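Local structure of conserved hypothetical protein (Agrobacterium tumefaciens, 2FEX) at residues Ala23-Ser26 with Glu31-His34; Gly72-Trp75 with Thr79-Asp82; Arg89-Asp94 with Thr110-Asp115; Asn121-His126 with Ala136-Gln141; Gly39-Ser44 with Lys49-Thr54. The protein is of unknown function but belongs to the DJ-1/PfpI family, whose members share a flavodoxin-like alpha/beta fold related to that of class I glutamine amidotransferases. All coordinates share one frame; numbering follows the deposited sequence.

Followed from the N terminus, the five contacts illustrate how an alpha/beta fold is built from short closures made in series: each ends before the next begins, and none nests in or crosses another. Interaction 1 closes the bend from helix 18-27 into strand 31-36. Interaction 5 zips up the hairpin that follows and touches interaction 1, where H34 O lies near D53 N and T54 N. Interaction 2 closes the short helix 74-77 onto the loop behind it. Interaction 3, the longest excursion, joins the end of helix 84-92 to the loop after helix 102-109. Interaction 4 closes the loop after helix 123-127 back onto that helix's N-terminal end and touches interaction 3 through N114 and H137.

Interaction 1 of 5, residues Ala23-Ser26 with Glu31-His34; sequences AARS and EIVH
I32 turns its CG1 branch toward the helix and lays it against R25, whose CB comes within 3.7 Å of I32 CG1. The isoleucine places this branch beside its own backbone N (chi1 -57°), and the next bond brings the terminal methyl round to A24, with A24 CB 4.3 Å from I32 CD1. One branch of a single side chain thus meets two successive helical residues, touching the first with its end and the second with its middle. R25 takes part mainly through its root. Its CG stands opposite the backbone N (chi1 177°) and the chain runs out extended as far as NE, carrying the guanidinium well beyond the isoleucine. There a water bridges the two segments: it accepts from R25 NE at 3.2 Å, lying in the guanidinium plane at its edge, and from the backbone I32 N at 3.0 Å. R25 NH1 bonds to M45 O of the second subunit, as does S26 OG. R25 is therefore apolar at its root and polar at its tip, where it meets the water and the second subunit. Strand 3-7, helix 18-27 and strand 31-36 form a beta-alpha-beta unit; I32, on the sheet, faces helix 18-27 and also touches I4 and I6 of the neighbouring parallel strand 3-7 in the central mixed sheet.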
# COMPACT_ATOMS: atom_id res chain seq x y z
N ALA A 23 -4.95 -5.33 -6.97
CA ALA A 23 -5.27 -6.69 -7.46
C ALA A 23 -6.63 -6.68 -8.16
O ALA A 23 -6.75 -7.21 -9.26
CB ALA A 23 -5.29 -7.67 -6.29
N ALA A 24 -7.62 -6.05 -7.52
CA ALA A 24 -8.97 -5.99 -8.10
C ALA A 24 -8.95 -5.34 -9.49
O ALA A 24 -9.47 -5.90 -10.43
CB ALA A 24 -9.99 -5.32 -7.18
N ARG A 25 -8.26 -4.21 -9.62
CA ARG A 25 -8.35 -3.42 -10.83
C ARG A 25 -7.45 -4.03 -11.92
O ARG A 25 -7.81 -4.10 -13.09
CB ARG A 25 -7.96 -1.96 -10.53
CG ARG A 25 -7.96 -1.09 -11.79
CD ARG A 25 -7.79 0.39 -11.39
NE ARG A 25 -7.76 1.32 -12.53
CZ ARG A 25 -6.67 1.70 -13.20
NH1 ARG A 25 -5.48 1.20 -12.92
NH2 ARG A 25 -6.76 2.59 -14.21
N SER A 26 -6.23 -4.41 -11.52
CA SER A 26 -5.23 -4.83 -12.51
C SER A 26 -5.32 -6.29 -12.90
O SER A 26 -4.98 -6.63 -14.05
CB SER A 26 -3.78 -4.38 -12.07
OG SER A 26 -3.73 -2.96 -12.11
N GLU A 31 -13.80 -2.36 -11.48
CA GLU A 31 -13.65 -0.91 -11.63
C GLU A 31 -13.52 -0.31 -10.23
O GLU A 31 -14.30 -0.65 -9.35
CB GLU A 31 -14.86 -0.29 -12.32
CG GLU A 31 -14.67 1.19 -12.66
CD GLU A 31 -15.94 1.84 -13.17
OE1 GLU A 31 -16.82 1.10 -13.70
OE2 GLU A 31 -16.04 3.07 -13.01
N ILE A 32 -12.54 0.55 -10.04
CA ILE A 32 -12.33 1.18 -8.72
C ILE A 32 -12.69 2.63 -8.86
O ILE A 32 -12.16 3.33 -9.79
CB ILE A 32 -10.84 1.05 -8.25
CG1 ILE A 32 -10.40 -0.41 -8.18
CG2 ILE A 32 -10.64 1.69 -6.88
CD1 ILE A 32 -11.13 -1.21 -7.10
N VAL A 33 -13.55 3.10 -7.96
CA VAL A 33 -13.90 4.51 -7.87
C VAL A 33 -13.29 5.05 -6.57
O VAL A 33 -13.68 4.62 -5.50
CB VAL A 33 -15.44 4.69 -7.80
CG1 VAL A 33 -15.84 6.18 -7.64
CG2 VAL A 33 -16.08 4.03 -9.07
N HIS A 34 -12.39 6.02 -6.67
CA HIS A 34 -11.83 6.63 -5.47
C HIS A 34 -12.61 7.92 -5.20
O HIS A 34 -12.86 8.71 -6.13
CB HIS A 34 -10.33 6.97 -5.65
CG HIS A 34 -9.46 5.76 -5.49
ND1 HIS A 34 -8.96 5.09 -6.58
CD2 HIS A 34 -9.02 5.10 -4.38
CE1 HIS A 34 -8.25 4.05 -6.15
NE2 HIS A 34 -8.27 4.03 -4.83
O HOH W 1 -11.00 1.26 -12.46

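Interaction 2 of 5, residues Gly72-Trp75 with Thr79-Asp82; sequences GLSW and TAAD
A80 sets its methyl over one face of the W75 indole, a compact case of CH-pi packing in which a small side chain covers part of a large one. A80 CB lies 3.4 Å from the centroid of the five-membered ring, 21° off the ring normal, and leans toward the outer atoms: W75 CD1 is 3.2 Å from it, a close approach. S74 shares this face of the ring. With chi1 at 60°, its OG is placed between the backbone N and the carbonyl carbon, above the rim of the indole and 3.7 Å from A80 CB, so hydroxyl and methyl pack side by side on the tryptophan. T79 completes the trio from the backbone side. Its amide N donates to S74 O at 3.0 Å, an i to i+5 bond that closes a six-residue turn, and its OG1 lies 3.9 Å from S74 CB; A80 N, though near the same oxygen, is badly angled for a bond. Two waters complete the seam. One joins S74 OG to A81 N, accepting from the amide at 2.9 Å; the other accepts from W75 NE1 at 2.9 Å, in the ring plane, and donates to A81 O. The indole is thus pinned by its face and by its N-H together. W75 also leans on A102 and A103, part of a GxCxA sequence consistent with a nucleophile elbow, as in this superfamily. The contact folds the loop that leads to helix 84-92 back on helix 74-77, with W75 packing on helix 102-109.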
# COMPACT_ATOMS: atom_id res chain seq x y z
N GLY A 72 -6.43 5.72 8.78
CA GLY A 72 -5.57 6.88 8.55
C GLY A 72 -5.76 7.83 9.72
O GLY A 72 -6.39 7.42 10.73
N LEU A 73 -5.21 9.04 9.61
CA LEU A 73 -5.07 9.86 10.85
C LEU A 73 -6.21 10.85 11.08
O LEU A 73 -6.19 11.61 12.07
CB LEU A 73 -3.79 10.66 10.76
CG LEU A 73 -2.53 9.82 10.64
CD1 LEU A 73 -1.29 10.71 10.52
CD2 LEU A 73 -2.34 8.78 11.78
N SER A 74 -7.16 10.93 10.14
CA SER A 74 -8.21 11.98 10.31
C SER A 74 -8.99 11.84 11.61
O SER A 74 -9.27 12.84 12.28
CB SER A 74 -9.18 12.06 9.09
OG SER A 74 -9.85 10.81 8.92
N TRP A 75 -9.29 10.60 11.98
CA TRP A 75 -10.02 10.39 13.27
C TRP A 75 -9.26 10.94 14.48
O TRP A 75 -9.82 11.77 15.23
CB TRP A 75 -10.42 8.91 13.41
CG TRP A 75 -11.41 8.55 12.30
CD1 TRP A 75 -12.79 8.69 12.32
CD2 TRP A 75 -11.07 8.05 11.03
NE1 TRP A 75 -13.31 8.32 11.11
CE2 TRP A 75 -12.28 7.90 10.29
CE3 TRP A 75 -9.85 7.71 10.42
CZ2 TRP A 75 -12.29 7.40 8.95
CZ3 TRP A 75 -9.84 7.25 9.09
CH2 TRP A 75 -11.05 7.11 8.36
N THR A 79 -10.63 15.52 12.53
CA THR A 79 -11.14 16.09 11.27
C THR A 79 -11.79 15.03 10.37
O THR A 79 -11.89 15.22 9.15
CB THR A 79 -10.00 16.75 10.45
OG1 THR A 79 -9.01 15.77 10.11
CG2 THR A 79 -9.40 17.91 11.22
N ALA A 80 -12.23 13.92 10.94
CA ALA A 80 -12.79 12.88 10.09
C ALA A 80 -14.16 13.25 9.51
O ALA A 80 -14.89 14.05 10.11
CB ALA A 80 -12.90 11.55 10.85
N ALA A 81 -14.47 12.64 8.36
CA ALA A 81 -15.77 12.80 7.73
C ALA A 81 -16.86 12.07 8.52
O ALA A 81 -16.62 11.02 9.05
CB ALA A 81 -15.72 12.28 6.31
N ASP A 82 -18.09 12.62 8.50
CA ASP A 82 -19.23 11.90 9.06
C ASP A 82 -19.61 10.81 8.04
O ASP A 82 -19.95 11.13 6.90
CB ASP A 82 -20.39 12.91 9.21
CG ASP A 82 -21.69 12.29 9.69
OD1 ASP A 82 -21.79 11.09 9.97
OD2 ASP A 82 -22.67 13.12 9.82
O HOH W 2 -12.28 11.01 7.32
O HOH W 3 -16.08 9.10 11.07

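Interaction 3 of 5, residues Arg89-Asp94 with Thr110-Asp115; sequences RFRDRD and TGVLND
R91 and V112 form the dense part of this contact. In the conformer described, one of two modelled for the valine, the V112 CG2 methyl sits in the bend of the arginine, 3.9 Å from R91 CG and 3.7 Å from R91 CD. It comes nearer still to NE, though the exact closeness of that approach is doubtful. The arginine makes this bend through chi2 (-77°) and chi3 (-70°), folding its chain so that aliphatic carbons and guanidinium both pass along the valine; the methyl approaches the guanidinium at a slant. V150 of strand 150-153 touches both side chains, and V97 of strand 96-100 also touches R91. Helix 84-92 ends in a Schellman motif, with D94 at positive phi as its C-prime residue: D94 N bonds to R91 O at 2.9 Å and R95 N to F90 O. On the opposing loop T110 OG1 accepts from V112 N at 3.2 Å in an ST turn, and G111, also at positive phi, opens a type I turn closed by N114 N to G111 O at 3.0 Å. The outer side is much looser. D115 reaches in from the opposite direction, and its OD2 lies near the guanidinium plane at the edge, yet in the conformer described, again one of two, R91 NH2 and D115 OD2 are 4.1 Å apart, beyond a salt bridge; the planes of the two groups stand 70° apart. D115 is exposed there, and any attraction is probably weak and screened by solvent. R91 NH1 finds its firm partner elsewhere, in the carbonyl oxygen of G148.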
# COMPACT_ATOMS: atom_id res chain seq x y z
N ARG A 89 -26.73 4.53 3.32
CA ARG A 89 -27.08 4.46 1.90
C ARG A 89 -26.69 3.09 1.32
O ARG A 89 -27.47 2.45 0.65
CB ARG A 89 -26.41 5.63 1.11
CG ARG A 89 -26.75 5.78 -0.38
CD ARG A 89 -26.06 7.03 -1.07
NE ARG A 89 -25.79 8.12 -0.14
CZ ARG A 89 -24.69 8.87 -0.16
NH1 ARG A 89 -23.77 8.68 -1.06
NH2 ARG A 89 -24.52 9.82 0.73
N PHE A 90 -25.45 2.69 1.58
CA PHE A 90 -24.93 1.40 1.10
C PHE A 90 -25.56 0.18 1.77
O PHE A 90 -25.95 -0.79 1.10
CB PHE A 90 -23.39 1.42 1.17
CG PHE A 90 -22.78 2.06 -0.02
CD1 PHE A 90 -22.84 3.45 -0.19
CD2 PHE A 90 -22.29 1.25 -1.09
CE1 PHE A 90 -22.30 4.05 -1.37
CE2 PHE A 90 -21.77 1.80 -2.25
CZ PHE A 90 -21.78 3.22 -2.42
N ARG A 91 -25.66 0.24 3.11
CA ARG A 91 -26.24 -0.89 3.87
C ARG A 91 -27.69 -1.12 3.48
O ARG A 91 -28.17 -2.29 3.41
CB ARG A 91 -26.14 -0.65 5.38
CG ARG A 91 -24.73 -0.80 5.85
CD ARG A 91 -24.40 -2.28 5.93
NE ARG A 91 -25.14 -2.86 7.05
CZ ARG A 91 -25.28 -4.15 7.30
NH1 ARG A 91 -24.77 -5.07 6.47
NH2 ARG A 91 -25.94 -4.52 8.39
N ASP A 92 -28.42 -0.03 3.24
CA ASP A 92 -29.85 -0.16 2.91
C ASP A 92 -30.04 -0.86 1.55
O ASP A 92 -31.09 -1.41 1.31
CB ASP A 92 -30.58 1.19 2.92
CG ASP A 92 -30.87 1.70 4.32
OD1 ASP A 92 -30.63 0.96 5.32
OD2 ASP A 92 -31.30 2.87 4.43
N ARG A 93 -29.02 -0.83 0.69
CA ARG A 93 -29.01 -1.46 -0.63
C ARG A 93 -28.36 -2.85 -0.54
O ARG A 93 -28.07 -3.46 -1.58
CB ARG A 93 -28.28 -0.53 -1.63
CG ARG A 93 -28.10 -1.01 -3.07
CD ARG A 93 -29.41 -1.19 -3.87
NE ARG A 93 -29.20 -1.99 -5.09
CZ ARG A 93 -28.86 -3.28 -5.09
NH1 ARG A 93 -28.67 -3.93 -3.95
NH2 ARG A 93 -28.68 -3.94 -6.22
N ASP A 94 -28.09 -3.30 0.68
CA ASP A 94 -27.43 -4.58 0.92
C ASP A 94 -26.08 -4.67 0.20
O ASP A 94 -25.69 -5.75 -0.30
CB ASP A 94 -28.36 -5.76 0.49
CG ASP A 94 -29.58 -5.92 1.43
OD1 ASP A 94 -29.40 -5.76 2.68
OD2 ASP A 94 -30.69 -6.25 0.94
N THR A 110 -21.26 4.19 13.56
CA THR A 110 -22.52 4.22 12.78
C THR A 110 -23.57 3.24 13.27
O THR A 110 -24.72 3.26 12.76
CB THR A 110 -22.30 3.92 11.27
OG1 THR A 110 -22.01 2.50 11.10
CG2 THR A 110 -21.20 4.84 10.68
N GLY A 111 -23.19 2.34 14.19
CA GLY A 111 -24.08 1.27 14.65
C GLY A 111 -24.03 -0.02 13.83
O GLY A 111 -24.63 -1.04 14.24
N VAL A 112 -23.32 -0.01 12.69
CA VAL A 112 -23.34 -1.14 11.76
C VAL A 112 -22.66 -2.41 12.34
O VAL A 112 -22.83 -3.53 11.82
CB VAL A 112 -22.72 -0.74 10.40
CG1 VAL A 112 -21.18 -0.64 10.46
CG2 VAL A 112 -23.19 -1.67 9.33
N LEU A 113 -21.85 -2.23 13.39
CA LEU A 113 -21.20 -3.41 14.00
C LEU A 113 -22.02 -4.00 15.17
O LEU A 113 -21.55 -4.89 15.85
CB LEU A 113 -19.78 -3.07 14.48
CG LEU A 113 -18.90 -2.41 13.45
CD1 LEU A 113 -17.46 -2.17 14.00
CD2 LEU A 113 -18.89 -3.24 12.16
N ASN A 114 -23.22 -3.45 15.44
CA ASN A 114 -23.96 -3.88 16.66
C ASN A 114 -24.41 -5.35 16.65
O ASN A 114 -24.53 -5.97 17.73
CB ASN A 114 -25.18 -3.00 16.89
CG ASN A 114 -24.83 -1.56 17.32
OD1 ASN A 114 -23.65 -1.19 17.49
ND2 ASN A 114 -25.89 -0.71 17.44
N ASP A 115 -24.69 -5.85 15.45
CA ASP A 115 -25.41 -7.07 15.15
C ASP A 115 -24.59 -8.09 14.33
O ASP A 115 -25.15 -9.08 13.86
CB ASP A 115 -26.64 -6.65 14.30
CG ASP A 115 -26.25 -5.89 12.98
OD1 ASP A 115 -25.24 -5.09 12.89
OD2 ASP A 115 -27.01 -6.10 12.00

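Interaction 4 of 5, residues Asn121-His126 with Ala136-Gln141; sequences NALASH and AHYRDQ
Y138 crosses to L123, H126 and A122, tying the loop before strand 145-147 to the first turn of helix 123-127 at the surface of the chain, and its side chain can be read outward atom by atom. Tyrosine CB starts the contact 3.9 Å from L123 CD1; with CG opposite the backbone N (chi1 -171°), the ring is sent toward helix 123-127. Y138 CG is then 3.8 Å from L123 CD1. Over one face, L123 CB lies 4.0 Å from the ring centroid, nearly on the normal, in a CH-pi contact. The CD1-CE1 edge turns to the face of H126 as an offset edge-to-face pair, Y138 CE1 being 3.7 Å from H126 CD2 and the planes 80° apart. Further out, Y138 CZ meets L123 N at 3.4 Å, and OH ends 3.1 Å from A122 C at the N-cap position. H126 is itself positioned by ND1 to S105 OG and NE2 to T119 O, so the tyrosine edge packs against a fixed imidazole. Chemically the grip is aromatic and aliphatic: A122 N and L123 N lie close to the hydroxyl, but their angles are too poor for hydrogen bonds. The N-terminal end of this short helix might slightly polarise Y138 OH.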
# COMPACT_ATOMS: atom_id res chain seq x y z
N ASN A 121 -8.82 -2.57 15.55
CA ASN A 121 -7.47 -2.49 16.12
C ASN A 121 -7.44 -3.00 17.55
O ASN A 121 -6.41 -3.57 17.99
CB ASN A 121 -6.98 -1.05 16.09
CG ASN A 121 -6.59 -0.63 14.70
OD1 ASN A 121 -6.25 -1.47 13.85
ND2 ASN A 121 -6.65 0.71 14.44
N ALA A 122 -8.55 -2.76 18.26
CA ALA A 122 -8.75 -3.22 19.64
C ALA A 122 -10.22 -3.00 20.01
O ALA A 122 -10.87 -2.08 19.46
CB ALA A 122 -7.89 -2.38 20.59
N LEU A 123 -10.71 -3.79 20.97
CA LEU A 123 -12.09 -3.58 21.42
C LEU A 123 -12.24 -2.13 21.96
O LEU A 123 -13.25 -1.46 21.71
CB LEU A 123 -12.47 -4.58 22.52
CG LEU A 123 -13.85 -4.40 23.18
CD1 LEU A 123 -14.98 -4.38 22.21
CD2 LEU A 123 -14.01 -5.55 24.19
N ALA A 124 -11.20 -1.66 22.67
CA ALA A 124 -11.29 -0.31 23.30
C ALA A 124 -11.38 0.81 22.23
O ALA A 124 -12.02 1.87 22.46
CB ALA A 124 -10.09 -0.07 24.19
N SER A 125 -10.76 0.58 21.06
CA SER A 125 -10.89 1.49 19.91
C SER A 125 -12.34 1.63 19.47
O SER A 125 -12.81 2.75 19.22
CB SER A 125 -10.00 1.06 18.74
OG SER A 125 -8.64 1.02 19.14
N HIS A 126 -13.08 0.51 19.43
CA HIS A 126 -14.50 0.58 19.07
C HIS A 126 -15.32 1.26 20.17
O HIS A 126 -16.23 2.05 19.91
CB HIS A 126 -15.04 -0.83 18.78
CG HIS A 126 -14.59 -1.39 17.45
ND1 HIS A 126 -13.60 -0.81 16.68
CD2 HIS A 126 -14.97 -2.51 16.78
CE1 HIS A 126 -13.42 -1.51 15.56
NE2 HIS A 126 -14.22 -2.58 15.62
N ALA A 136 -20.37 -7.68 22.31
CA ALA A 136 -20.58 -9.15 22.40
C ALA A 136 -20.08 -9.91 21.18
O ALA A 136 -19.74 -11.11 21.28
CB ALA A 136 -22.08 -9.48 22.68
N HIS A 137 -19.96 -9.20 20.06
CA HIS A 137 -19.60 -9.82 18.77
C HIS A 137 -18.18 -9.55 18.34
O HIS A 137 -17.78 -10.02 17.27
CB HIS A 137 -20.54 -9.32 17.67
CG HIS A 137 -21.95 -9.67 17.96
ND1 HIS A 137 -22.93 -8.73 18.17
CD2 HIS A 137 -22.53 -10.87 18.17
CE1 HIS A 137 -24.06 -9.34 18.47
NE2 HIS A 137 -23.85 -10.64 18.48
N TYR A 138 -17.45 -8.78 19.15
CA TYR A 138 -16.05 -8.44 18.81
C TYR A 138 -15.17 -9.71 18.90
O TYR A 138 -15.20 -10.47 19.91
CB TYR A 138 -15.51 -7.39 19.82
CG TYR A 138 -14.17 -6.84 19.39
CD1 TYR A 138 -14.11 -5.67 18.61
CD2 TYR A 138 -12.98 -7.54 19.68
CE1 TYR A 138 -12.88 -5.17 18.16
CE2 TYR A 138 -11.71 -7.03 19.24
CZ TYR A 138 -11.69 -5.85 18.46
OH TYR A 138 -10.49 -5.34 17.99
N ARG A 139 -14.41 -9.93 17.85
CA ARG A 139 -13.45 -11.05 17.76
C ARG A 139 -12.03 -10.54 17.88
O ARG A 139 -11.53 -9.83 17.01
CB ARG A 139 -13.64 -11.81 16.45
CG ARG A 139 -14.99 -12.43 16.41
CD ARG A 139 -15.12 -13.47 15.33
NE ARG A 139 -16.46 -14.04 15.48
CZ ARG A 139 -17.11 -14.73 14.54
NH1 ARG A 139 -16.54 -14.96 13.35
NH2 ARG A 139 -18.34 -15.19 14.80
N ASP A 140 -11.38 -10.90 18.99
CA ASP A 140 -9.99 -10.47 19.18
C ASP A 140 -9.08 -11.52 18.50
O ASP A 140 -8.68 -12.52 19.11
CB ASP A 140 -9.68 -10.34 20.69
CG ASP A 140 -8.28 -9.82 20.95
OD1 ASP A 140 -7.71 -9.10 20.10
OD2 ASP A 140 -7.74 -10.15 22.06
N GLN A 141 -8.81 -11.30 17.22
CA GLN A 141 -8.01 -12.24 16.39
C GLN A 141 -7.24 -11.39 15.38
O GLN A 141 -7.66 -10.25 15.13
CB GLN A 141 -8.94 -13.18 15.62
CG GLN A 141 -9.93 -12.44 14.61
CD GLN A 141 -10.81 -13.39 13.83
OE1 GLN A 141 -11.50 -14.25 14.44
NE2 GLN A 141 -10.77 -13.29 12.49

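Interaction 5 of 5, residues Gly39-Ser44 with Lys49-Thr54; sequences GMPVTS and KVTPDT. With SO4 (sulfate ion), chain D.
The peptide groups of V42 and V50 exchange two hydrogen bonds: V42 N reaches V50 O at 3.0 Å in the carbonyl plane, and V50 N returns a bond to V42 O at 2.9 Å, almost straight. P41 CA makes a CA-H...O contact with the same V50 O at 3.0 Å, and the P41 ring lies beside T51, with P41 CG 3.6 Å from T51 OG1. The other proline ring, P52, sets CG 3.4 Å from G39 O. At the far end T43 and K49 run side by side. The lysine bends at chi2 (-41°) and again at chi4 (-75°), passing its CD 3.1 Å from T43 OG1 before NZ reaches a sulfate ion, probably from the crystallisation liquor, donating to SO4 O3 at 2.9 Å and to SO4 O1. K49 NZ also bonds to G47 O, which steadies the ammonium group. V42 and V50 turn to one sheet face, T43 and K49 to the other. K49, V50 and T51 also pair antiparallel with a strand of the second subunit, carrying the sheet across the interface. The arrangement is that of a two-stranded antiparallel beta hairpin, with V42-V50 the hydrogen-bonded pair and T43-K49 the non-hydrogen-bonded one, here extended by dimerisation.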
# COMPACT_ATOMS: atom_id res chain seq x y z
N GLY A 39 -14.60 15.66 -2.76
CA GLY A 39 -14.32 15.41 -4.17
C GLY A 39 -13.00 16.00 -4.65
O GLY A 39 -12.65 15.85 -5.83
N MSE A 40 -12.29 16.69 -3.77
CA MSE A 40 -11.01 17.28 -4.16
C MSE A 40 -9.83 16.46 -3.61
O MSE A 40 -10.05 15.50 -2.82
CB MSE A 40 -10.97 18.78 -3.77
CG MSE A 40 -11.94 19.60 -4.69
SE MSE A 40 -12.02 21.44 -4.31
CE MSE A 40 -13.47 21.37 -2.89
N PRO A 41 -8.61 16.78 -4.04
CA PRO A 41 -7.45 15.94 -3.70
C PRO A 41 -7.24 15.82 -2.18
O PRO A 41 -7.63 16.71 -1.38
CB PRO A 41 -6.25 16.69 -4.35
CG PRO A 41 -6.93 17.29 -5.60
CD PRO A 41 -8.21 17.87 -4.95
N VAL A 42 -6.59 14.71 -1.83
CA VAL A 42 -6.10 14.54 -0.46
C VAL A 42 -4.68 13.99 -0.48
O VAL A 42 -4.23 13.45 -1.48
CB VAL A 42 -7.00 13.54 0.32
CG1 VAL A 42 -8.42 14.17 0.52
CG2 VAL A 42 -7.05 12.15 -0.35
N THR A 43 -4.00 14.09 0.67
CA THR A 43 -2.58 13.62 0.75
C THR A 43 -2.55 12.41 1.68
O THR A 43 -3.03 12.48 2.79
CB THR A 43 -1.71 14.70 1.31
OG1 THR A 43 -1.80 15.87 0.47
CG2 THR A 43 -0.28 14.25 1.39
N SER A 44 -2.00 11.31 1.22
CA SER A 44 -1.94 10.11 2.08
C SER A 44 -0.93 10.30 3.21
O SER A 44 -0.10 11.27 3.24
CB SER A 44 -1.45 8.89 1.29
OG SER A 44 -0.06 9.03 0.92
N LYS A 49 -0.11 12.75 -3.32
CA LYS A 49 -1.18 13.74 -3.60
C LYS A 49 -2.17 13.12 -4.60
O LYS A 49 -1.88 12.98 -5.78
CB LYS A 49 -0.56 15.04 -4.17
CG LYS A 49 0.54 15.69 -3.30
CD LYS A 49 0.23 15.67 -1.84
CE LYS A 49 1.30 16.48 -1.06
NZ LYS A 49 2.61 15.73 -0.94
N VAL A 50 -3.31 12.65 -4.07
CA VAL A 50 -4.25 11.88 -4.87
C VAL A 50 -5.46 12.72 -5.30
O VAL A 50 -6.13 13.35 -4.44
CB VAL A 50 -4.76 10.69 -4.05
CG1 VAL A 50 -5.74 9.88 -4.91
CG2 VAL A 50 -3.50 9.83 -3.58
N THR A 51 -5.73 12.73 -6.61
CA THR A 51 -6.96 13.38 -7.11
C THR A 51 -7.96 12.22 -7.24
O THR A 51 -7.77 11.29 -8.06
CB THR A 51 -6.67 14.01 -8.48
OG1 THR A 51 -5.79 15.11 -8.29
CG2 THR A 51 -8.00 14.49 -9.09
N PRO A 52 -9.07 12.27 -6.49
CA PRO A 52 -10.06 11.20 -6.58
C PRO A 52 -10.94 11.33 -7.85
O PRO A 52 -10.89 12.36 -8.58
CB PRO A 52 -10.93 11.43 -5.35
CG PRO A 52 -11.01 12.95 -5.28
CD PRO A 52 -9.53 13.36 -5.58
N ASP A 53 -11.77 10.32 -8.09
CA ASP A 53 -12.77 10.39 -9.13
C ASP A 53 -13.98 11.24 -8.77
O ASP A 53 -14.56 11.89 -9.64
CB ASP A 53 -13.26 8.97 -9.43
CG ASP A 53 -12.12 8.06 -9.89
OD1 ASP A 53 -11.56 8.38 -10.99
OD2 ASP A 53 -11.78 7.11 -9.18
N THR A 54 -14.38 11.19 -7.48
CA THR A 54 -15.64 11.80 -7.11
C THR A 54 -15.68 12.13 -5.62
O THR A 54 -14.64 12.00 -4.93
CB THR A 54 -16.79 10.81 -7.54
OG1 THR A 54 -18.03 11.51 -7.57
CG2 THR A 54 -16.83 9.61 -6.58
S SO4 D . 4.81 17.07 1.53
O1 SO4 D . 4.17 15.76 1.63
O2 SO4 D . 6.32 16.98 1.53
O3 SO4 D . 4.37 17.69 0.27
O4 SO4 D . 4.40 17.86 2.72